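Local atomic coordinates of poly-beta-1,6-N-acetyl-D-glucosamine N-deacetylase (PDB entry 4U10), a protein that probably removes N-acetyl groups from the exopolysaccharide poly-beta-1,6-N-acetyl-D-glucosamine, this chain being the part that carries its polysaccharide deacetylase domain. Residues 38-41 against 42-46. Sequence-based numbering, arbitrary orientation.
Sequences FNWL and KDNGY. With ZN (zinc ion), chain E.
Lys42 turns its side chain back along the last turn of helix 31-42 toward Asn39. Its CB starts near Phe38 O. With chi1 at 78°, CG falls between the backbone N and the carbonyl carbon and comes to rest against Asn39 O; CD runs on past Phe38 O. CE comes 4.0 Å from Asn39 OD1, and a bend at chi4 (-58°) swings NZ beside that amide, a close approach of 2.9 Å from NZ to Asn39 OD1, whose hydrogen bond is with Tyr91 OH. Lys42 NZ is also a ligand of a zinc ion, at a long 2.5 Å. Asp43 OD2 binds that ion at 1.9 Å. This zinc sits at the surface, well away from the zinc ions at His10 and Asp74 and at Asp75, His144 and His149.

Asp43 N still gives a helical bond to Asn39 O, but its residue is the first to leave helical geometry. Leu41 O then takes two N-H groups from opposite faces of its carbonyl plane, Asn44 N at 3.2 Å and Tyr46 N at 3.0 Å. This is a helix C-terminus closed by a six-residue turn, the Tyr46 bond, with Gly45 at positive phi turning the chain away.

Farther round, Asn44 lies over one face of the Trp40 indole, its CB 4.2 Å from the six-membered ring's centroid in a CH-pi contact. Tyr46 CE2 meets Trp40 CH2 at 3.5 Å, the ring planes 21° apart and so offset that they hardly overlap. Helix 256-263 packs on Trp40, Leu41 and Tyr46, while Phe38 and Leu41 reach Leu71 of strand 68-75 as the chain turns into strand 47-48.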
ATOM      1  N   PHE A  38     -11.069   2.698  14.040  1.00 18.83           N
ATOM      2  CA  PHE A  38     -11.394   4.116  13.689  1.00 19.14           C
ATOM      3  C   PHE A  38     -11.978   4.851  14.859  1.00 20.65           C
ATOM      4  O   PHE A  38     -11.660   6.010  15.102  1.00 22.61           O
ATOM      5  CB  PHE A  38     -12.394   4.166  12.540  1.00 18.25           C
ATOM      6  CG  PHE A  38     -11.778   3.929  11.199  1.00 19.24           C
ATOM      7  CD1 PHE A  38     -10.484   3.432  11.085  1.00 20.10           C
ATOM      8  CD2 PHE A  38     -12.511   4.141  10.061  1.00 19.06           C
ATOM      9  CE1 PHE A  38      -9.921   3.190   9.827  1.00 21.13           C
ATOM     10  CE2 PHE A  38     -11.956   3.896   8.823  1.00 20.74           C
ATOM     11  CZ  PHE A  38     -10.654   3.445   8.704  1.00 19.00           C
ATOM     12  N   ASN A  39     -12.839   4.149  15.585  1.00 21.99           N
ATOM     13  CA  ASN A  39     -13.317   4.623  16.906  1.00 23.28           C
ATOM     14  C   ASN A  39     -12.269   4.741  18.007  1.00 23.28           C
ATOM     15  O   ASN A  39     -12.290   5.693  18.757  1.00 25.92           O
ATOM     16  CB  ASN A  39     -14.404   3.688  17.403  1.00 22.55           C
ATOM     17  CG  ASN A  39     -15.668   3.848  16.639  1.00 22.12           C
ATOM     18  OD1 ASN A  39     -15.892   4.879  15.992  1.00 21.09           O
ATOM     19  ND2 ASN A  39     -16.530   2.822  16.691  1.00 22.24           N
ATOM     20  N   TRP A  40     -11.392   3.760  18.135  1.00 23.37           N
ATOM     21  CA  TRP A  40     -10.398   3.753  19.162  1.00 25.49           C
ATOM     22  C   TRP A  40      -9.407   4.882  18.918  1.00 29.13           C
ATOM     23  O   TRP A  40      -8.963   5.530  19.890  1.00 27.55           O
ATOM     24  CB  TRP A  40      -9.659   2.431  19.193  1.00 28.58           C
ATOM     25  CG  TRP A  40      -8.705   2.406  20.292  1.00 32.30           C
ATOM     26  CD1 TRP A  40      -8.956   1.985  21.566  1.00 34.05           C
ATOM     27  CD2 TRP A  40      -7.344   2.875  20.281  1.00 35.48           C
ATOM     28  NE1 TRP A  40      -7.835   2.133  22.335  1.00 36.25           N
ATOM     29  CE2 TRP A  40      -6.834   2.687  21.581  1.00 37.91           C
ATOM     30  CE3 TRP A  40      -6.507   3.433  19.299  1.00 36.76           C
ATOM     31  CZ2 TRP A  40      -5.517   3.037  21.936  1.00 40.94           C
ATOM     32  CZ3 TRP A  40      -5.193   3.772  19.648  1.00 39.43           C
ATOM     33  CH2 TRP A  40      -4.713   3.575  20.958  1.00 42.60           C
ATOM     34  N   LEU A  41      -9.064   5.134  17.643  1.00 24.01           N
ATOM     35  CA  LEU A  41      -8.131   6.207  17.348  1.00 26.28           C
ATOM     36  C   LEU A  41      -8.740   7.534  17.818  1.00 25.55           C
ATOM     37  O   LEU A  41      -8.077   8.290  18.518  1.00 24.83           O
ATOM     38  CB  LEU A  41      -7.781   6.299  15.834  1.00 24.09           C
ATOM     39  CG  LEU A  41      -7.047   5.115  15.204  1.00 22.27           C
ATOM     40  CD1 LEU A  41      -7.053   5.200  13.699  1.00 22.61           C
ATOM     41  CD2 LEU A  41      -5.629   5.102  15.734  1.00 23.33           C
ATOM     42  N   LYS A  42      -9.980   7.815  17.423  1.00 26.63           N
ATOM     43  CA  LYS A  42     -10.539   9.176  17.657  1.00 29.32           C
ATOM     44  C   LYS A  42     -10.841   9.372  19.152  1.00 31.54           C
ATOM     45  O   LYS A  42     -10.754  10.507  19.649  1.00 29.95           O
ATOM     46  CB  LYS A  42     -11.806   9.427  16.856  1.00 30.29           C
ATOM     47  CG  LYS A  42     -13.075   8.779  17.427  1.00 28.63           C
ATOM     48  CD  LYS A  42     -14.211   8.950  16.429  1.00 29.91           C
ATOM     49  CE  LYS A  42     -15.603   8.721  16.999  1.00 28.95           C
ATOM     50  NZ  LYS A  42     -15.732   7.360  17.571  1.00 31.12           N
ATOM     51  N   ASP A  43     -11.196   8.263  19.830  1.00 31.08           N
ATOM     52  CA  ASP A  43     -11.541   8.246  21.271  1.00 36.05           C
ATOM     53  C   ASP A  43     -10.281   8.113  22.135  1.00 37.43           C
ATOM     54  O   ASP A  43     -10.393   7.844  23.319  1.00 38.15           O
ATOM     55  CB  ASP A  43     -12.502   7.068  21.630  1.00 32.66           C
ATOM     56  CG  ASP A  43     -13.896   7.205  20.972  1.00 34.27           C
ATOM     57  OD1 ASP A  43     -14.162   8.288  20.426  1.00 33.45           O
ATOM     58  OD2 ASP A  43     -14.721   6.242  20.919  1.00 26.39           O
ATOM     59  N   ASN A  44      -9.099   8.227  21.540  1.00 32.65           N
ATOM     60  CA  ASN A  44      -7.845   8.236  22.301  1.00 30.31           C
ATOM     61  C   ASN A  44      -6.883   9.345  21.896  1.00 27.59           C
ATOM     62  O   ASN A  44      -5.706   9.360  22.302  1.00 25.84           O
ATOM     63  CB  ASN A  44      -7.206   6.884  22.223  1.00 31.57           C
ATOM     64  CG  ASN A  44      -8.100   5.823  22.847  1.00 37.32           C
ATOM     65  OD1 ASN A  44      -9.211   5.535  22.358  1.00 41.28           O
ATOM     66  ND2 ASN A  44      -7.681   5.322  23.975  1.00 34.84           N
ATOM     67  N   GLY A  45      -7.381  10.299  21.127  1.00 29.50           N
ATOM     68  CA  GLY A  45      -6.596  11.520  20.859  1.00 30.49           C
ATOM     69  C   GLY A  45      -5.716  11.447  19.639  1.00 32.18           C
ATOM     70  O   GLY A  45      -4.888  12.355  19.403  1.00 31.76           O
ATOM     71  N   TYR A  46      -5.871  10.365  18.862  1.00 28.74           N
ATOM     72  CA  TYR A  46      -5.104  10.208  17.633  1.00 27.19           C
ATOM     73  C   TYR A  46      -5.873  10.904  16.551  1.00 24.91           C
ATOM     74  O   TYR A  46      -7.097  10.717  16.418  1.00 26.85           O
ATOM     75  CB  TYR A  46      -4.856   8.712  17.310  1.00 28.52           C
ATOM     76  CG  TYR A  46      -3.921   8.099  18.315  1.00 30.44           C
ATOM     77  CD1 TYR A  46      -2.569   8.367  18.277  1.00 34.11           C
ATOM     78  CD2 TYR A  46      -4.410   7.307  19.375  1.00 38.13           C
ATOM     79  CE1 TYR A  46      -1.690   7.827  19.220  1.00 37.65           C
ATOM     80  CE2 TYR A  46      -3.554   6.777  20.346  1.00 37.11           C
ATOM     81  CZ  TYR A  46      -2.199   7.033  20.266  1.00 40.58           C
ATOM     82  OH  TYR A  46      -1.337   6.502  21.211  1.00 47.41           O
TER
HETATM   83 ZN    ZN E 403     -16.249   6.648  19.886  0.60 14.98          ZN